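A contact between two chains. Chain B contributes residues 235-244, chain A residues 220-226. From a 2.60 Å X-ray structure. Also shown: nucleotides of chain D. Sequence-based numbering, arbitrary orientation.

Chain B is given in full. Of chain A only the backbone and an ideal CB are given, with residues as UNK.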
# COMPACT_ATOMS: atom_id res chain seq x y z
N SER B 235 -14.88 6.00 -5.10
CA SER B 235 -13.64 5.45 -4.56
C SER B 235 -12.98 4.54 -5.60
O SER B 235 -13.33 4.58 -6.78
CB SER B 235 -13.93 4.68 -3.28
OG SER B 235 -12.78 4.68 -2.44
N ASN B 236 -11.98 3.76 -5.14
CA ASN B 236 -11.25 2.77 -5.91
C ASN B 236 -12.09 1.51 -5.85
O ASN B 236 -12.77 1.20 -6.83
CB ASN B 236 -9.84 2.63 -5.34
CG ASN B 236 -9.04 3.90 -5.56
OD1 ASN B 236 -8.62 4.55 -4.62
ND2 ASN B 236 -8.89 4.33 -6.81
N ILE B 237 -12.22 0.89 -4.64
CA ILE B 237 -13.14 -0.23 -4.38
C ILE B 237 -14.36 0.36 -3.61
O ILE B 237 -14.14 1.15 -2.69
CB ILE B 237 -12.43 -1.36 -3.57
CG1 ILE B 237 -11.26 -1.97 -4.37
CG2 ILE B 237 -13.42 -2.46 -3.15
CD1 ILE B 237 -10.30 -2.72 -3.60
N ALA B 238 -15.62 -0.02 -3.99
CA ALA B 238 -16.90 0.28 -3.30
C ALA B 238 -17.12 -0.84 -2.30
O ALA B 238 -17.56 -1.94 -2.69
CB ALA B 238 -18.06 0.32 -4.29
N VAL B 239 -16.71 -0.60 -1.03
CA VAL B 239 -16.74 -1.59 0.06
C VAL B 239 -18.15 -1.75 0.60
O VAL B 239 -18.75 -0.78 1.05
CB VAL B 239 -15.66 -1.31 1.12
CG1 VAL B 239 -15.61 -2.43 2.16
CG2 VAL B 239 -14.30 -1.17 0.44
N GLU B 240 -18.72 -2.97 0.46
CA GLU B 240 -20.13 -3.25 0.72
C GLU B 240 -20.41 -4.48 1.58
O GLU B 240 -21.55 -4.86 1.76
CB GLU B 240 -20.86 -3.38 -0.62
CG GLU B 240 -21.02 -2.06 -1.39
CD GLU B 240 -21.68 -2.19 -2.75
OE1 GLU B 240 -21.68 -3.31 -3.30
OE2 GLU B 240 -22.19 -1.17 -3.27
N HIS B 241 -19.36 -5.05 2.15
CA HIS B 241 -19.41 -6.23 2.97
C HIS B 241 -18.72 -6.02 4.29
O HIS B 241 -18.06 -5.00 4.50
CB HIS B 241 -18.82 -7.44 2.21
CG HIS B 241 -17.32 -7.45 2.11
ND1 HIS B 241 -16.64 -6.69 1.18
CD2 HIS B 241 -16.41 -8.18 2.81
CE1 HIS B 241 -15.36 -6.95 1.35
NE2 HIS B 241 -15.17 -7.84 2.33
N GLU B 242 -18.89 -7.00 5.18
CA GLU B 242 -18.31 -7.10 6.52
C GLU B 242 -17.96 -8.58 6.76
O GLU B 242 -18.33 -9.44 5.95
CB GLU B 242 -19.36 -6.66 7.55
CG GLU B 242 -19.48 -5.17 7.75
CD GLU B 242 -20.31 -4.83 8.97
OE1 GLU B 242 -20.48 -5.71 9.85
OE2 GLU B 242 -20.83 -3.69 9.01
N TYR B 243 -17.33 -8.90 7.92
CA TYR B 243 -16.93 -10.27 8.21
C TYR B 243 -17.48 -10.84 9.51
O TYR B 243 -17.81 -10.11 10.42
CB TYR B 243 -15.40 -10.39 8.22
CG TYR B 243 -14.71 -9.88 6.98
CD1 TYR B 243 -14.56 -10.70 5.86
CD2 TYR B 243 -14.17 -8.61 6.94
CE1 TYR B 243 -13.91 -10.24 4.72
CE2 TYR B 243 -13.56 -8.12 5.78
CZ TYR B 243 -13.43 -8.94 4.68
OH TYR B 243 -12.76 -8.48 3.56
N ILE B 244 -17.53 -12.17 9.58
CA ILE B 244 -17.93 -12.96 10.74
C ILE B 244 -16.93 -14.11 10.85
O ILE B 244 -17.00 -15.07 10.09
CB ILE B 244 -19.41 -13.45 10.74
CG1 ILE B 244 -20.41 -12.30 10.41
CG2 ILE B 244 -19.76 -14.14 12.08
CD1 ILE B 244 -21.74 -12.75 9.91
N UNK A 220 -3.13 0.35 1.68
CA UNK A 220 -4.10 -0.70 1.42
C UNK A 220 -5.28 -0.01 0.67
O UNK A 220 -5.75 1.05 1.12
CB UNK A 220 -4.55 -1.38 2.71
N UNK A 221 -5.70 -0.57 -0.49
CA UNK A 221 -6.81 -0.05 -1.29
C UNK A 221 -8.18 -0.65 -0.81
O UNK A 221 -9.18 0.08 -0.63
CB UNK A 221 -6.57 -0.37 -2.77
N UNK A 222 -8.18 -1.96 -0.56
CA UNK A 222 -9.32 -2.74 -0.11
C UNK A 222 -9.13 -4.18 -0.51
O UNK A 222 -8.14 -4.53 -1.17
CB UNK A 222 -10.63 -2.19 -0.68
N UNK A 223 -10.06 -5.04 -0.07
CA UNK A 223 -10.07 -6.46 -0.39
C UNK A 223 -11.36 -6.75 -1.05
O UNK A 223 -12.39 -6.17 -0.71
CB UNK A 223 -9.87 -7.34 0.84
N UNK A 224 -11.28 -7.60 -2.08
CA UNK A 224 -12.42 -8.03 -2.88
C UNK A 224 -12.74 -9.47 -2.52
O UNK A 224 -11.84 -10.25 -2.21
CB UNK A 224 -12.14 -7.89 -4.38
N UNK A 225 -14.04 -9.80 -2.53
CA UNK A 225 -14.54 -11.13 -2.21
C UNK A 225 -15.02 -11.75 -3.47
O UNK A 225 -15.92 -11.23 -4.11
CB UNK A 225 -15.65 -11.09 -1.16
N UNK A 226 -14.33 -12.79 -3.91
CA UNK A 226 -14.70 -13.53 -5.12
C UNK A 226 -15.50 -14.80 -4.74
O UNK A 226 -14.93 -15.76 -4.23
CB UNK A 226 -13.45 -13.90 -5.92
P DA D 11 -12.46 7.82 -0.05
OP1 DA D 11 -11.83 7.14 -1.23
OP2 DA D 11 -11.82 7.91 1.30
O5' DA D 11 -12.80 9.30 -0.51
C5' DA D 11 -13.37 9.61 -1.77
C4' DA D 11 -13.30 11.11 -1.96
O4' DA D 11 -14.06 11.78 -0.92
C3' DA D 11 -11.89 11.70 -1.94
O3' DA D 11 -11.78 12.50 -3.15
C2' DA D 11 -11.81 12.42 -0.59
C1' DA D 11 -13.27 12.69 -0.21
N9 DA D 11 -13.65 12.61 1.20
C8 DA D 11 -13.28 11.67 2.11
N7 DA D 11 -13.73 11.87 3.33
C5 DA D 11 -14.41 13.07 3.25
C6 DA D 11 -15.17 13.81 4.18
N6 DA D 11 -15.31 13.47 5.47
N1 DA D 11 -15.76 14.95 3.75
C2 DA D 11 -15.63 15.31 2.47
N3 DA D 11 -14.99 14.66 1.49
C4 DA D 11 -14.39 13.53 1.93

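Chain B meets this strand with Asn B236 and Ile B237, which pack along positions 221 to 224, and with the linked side chains of His B241 and Tyr B243, which meet 223 and 225. No direct hydrogen bond crosses the contact, so shape sets most of the rules.

At position 220 the ideal CB has nothing of chain B within 5.5 Å, and many side chains would do. The residue is His A220, whose role becomes clear three positions on.

Position 221 points toward chain B, its ideal CB 4.5 Å from Ile B237 CD1 and 5.1 Å from Asn B236 CB. That gap suits a small or medium apolar side chain, such as valine, isoleucine or leucine. Val A221 takes the t rotamer and places CG1 3.7 Å from Ile B237 CD1 and 3.8 Å from Asn B236 CB. Its backbone also contributes: a water donates to Val A221 O and to Ser B235 OG and accepts from Ile B237 N, and Ser B235 OG in turn donates to OP1 of the DNA nucleotide DA11.

Position 222 leaves the least choice. Its phi of 155° and psi of 175° favour glycine, and an ideal CB would lie 3.0 Å from Ile B237 CD1, a clash. Gly A222 answers both constraints, and Ile B237 CD1 packs 3.6 Å from Gly A222 C.

Position 223 points sideways, its CB about 4.1 Å from Tyr B243 OH. Small or polar side chains would fit, and chain B alone does not choose among them. The residue is Asp A223; its OD1 accepts a 2.8 Å hydrogen bond from His A220 NE2, tying two side chains of the same strand together. Asp A223 O lies 3.7 Å from His B241 CE1, at the ring edge.

At position 224 CA-to-CB points away, so only a side chain long enough to reach back could touch chain B; leucine or methionine are candidates. Leu A224 does so, bringing CD2 to 3.7 Å from Ile B237 CG2.

Position 225 again points toward chain B, with its ideal CB 4.8 Å from His B241 NE2. His B241 NE2 donates to Tyr B243 OH at 2.8 Å. One face of the His B241 ring lies toward this position, and valine, isoleucine or threonine could rest on it. Val A225, in the t rotamer, sets CG2 over that face, 3.9 Å from the ring centroid in a CH-pi contact and 3.5 Å from His B241 NE2.

Position 226 is beyond reach of this stretch, which sets no preference; it is Trp A226, with NE1 hydrogen-bonded elsewhere in the structure.

Chain A (220-226) HVGDLVW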
# COMPACT_ATOMS: atom_id res chain seq x y z
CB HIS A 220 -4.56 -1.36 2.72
CG HIS A 220 -5.64 -2.39 2.55
ND1 HIS A 220 -6.88 -2.26 3.18
CD2 HIS A 220 -5.65 -3.54 1.84
CE1 HIS A 220 -7.58 -3.33 2.83
NE2 HIS A 220 -6.88 -4.12 2.03
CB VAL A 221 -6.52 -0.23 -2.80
CG1 VAL A 221 -7.76 -0.02 -3.67
CG2 VAL A 221 -5.40 0.71 -3.26
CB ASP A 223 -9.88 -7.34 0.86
CG ASP A 223 -8.66 -6.94 1.68
OD1 ASP A 223 -7.57 -6.70 1.07
OD2 ASP A 223 -8.79 -6.81 2.93
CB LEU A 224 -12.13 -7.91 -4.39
CG LEU A 224 -11.57 -6.58 -4.90
CD1 LEU A 224 -10.82 -6.78 -6.24
CD2 LEU A 224 -12.67 -5.53 -5.06
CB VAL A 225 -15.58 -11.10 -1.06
CG1 VAL A 225 -16.31 -12.42 -0.93
CG2 VAL A 225 -14.91 -10.70 0.26
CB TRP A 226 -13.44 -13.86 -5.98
CG TRP A 226 -13.74 -14.51 -7.31
CD1 TRP A 226 -14.84 -14.31 -8.10
CD2 TRP A 226 -12.91 -15.44 -8.02
NE1 TRP A 226 -14.80 -15.14 -9.19
CE2 TRP A 226 -13.60 -15.80 -9.20
CE3 TRP A 226 -11.66 -16.03 -7.75
CZ2 TRP A 226 -13.07 -16.72 -10.13
CZ3 TRP A 226 -11.13 -16.94 -8.66
CH2 TRP A 226 -11.83 -17.28 -9.83
O HOH W 1 -11.01 2.07 -2.06
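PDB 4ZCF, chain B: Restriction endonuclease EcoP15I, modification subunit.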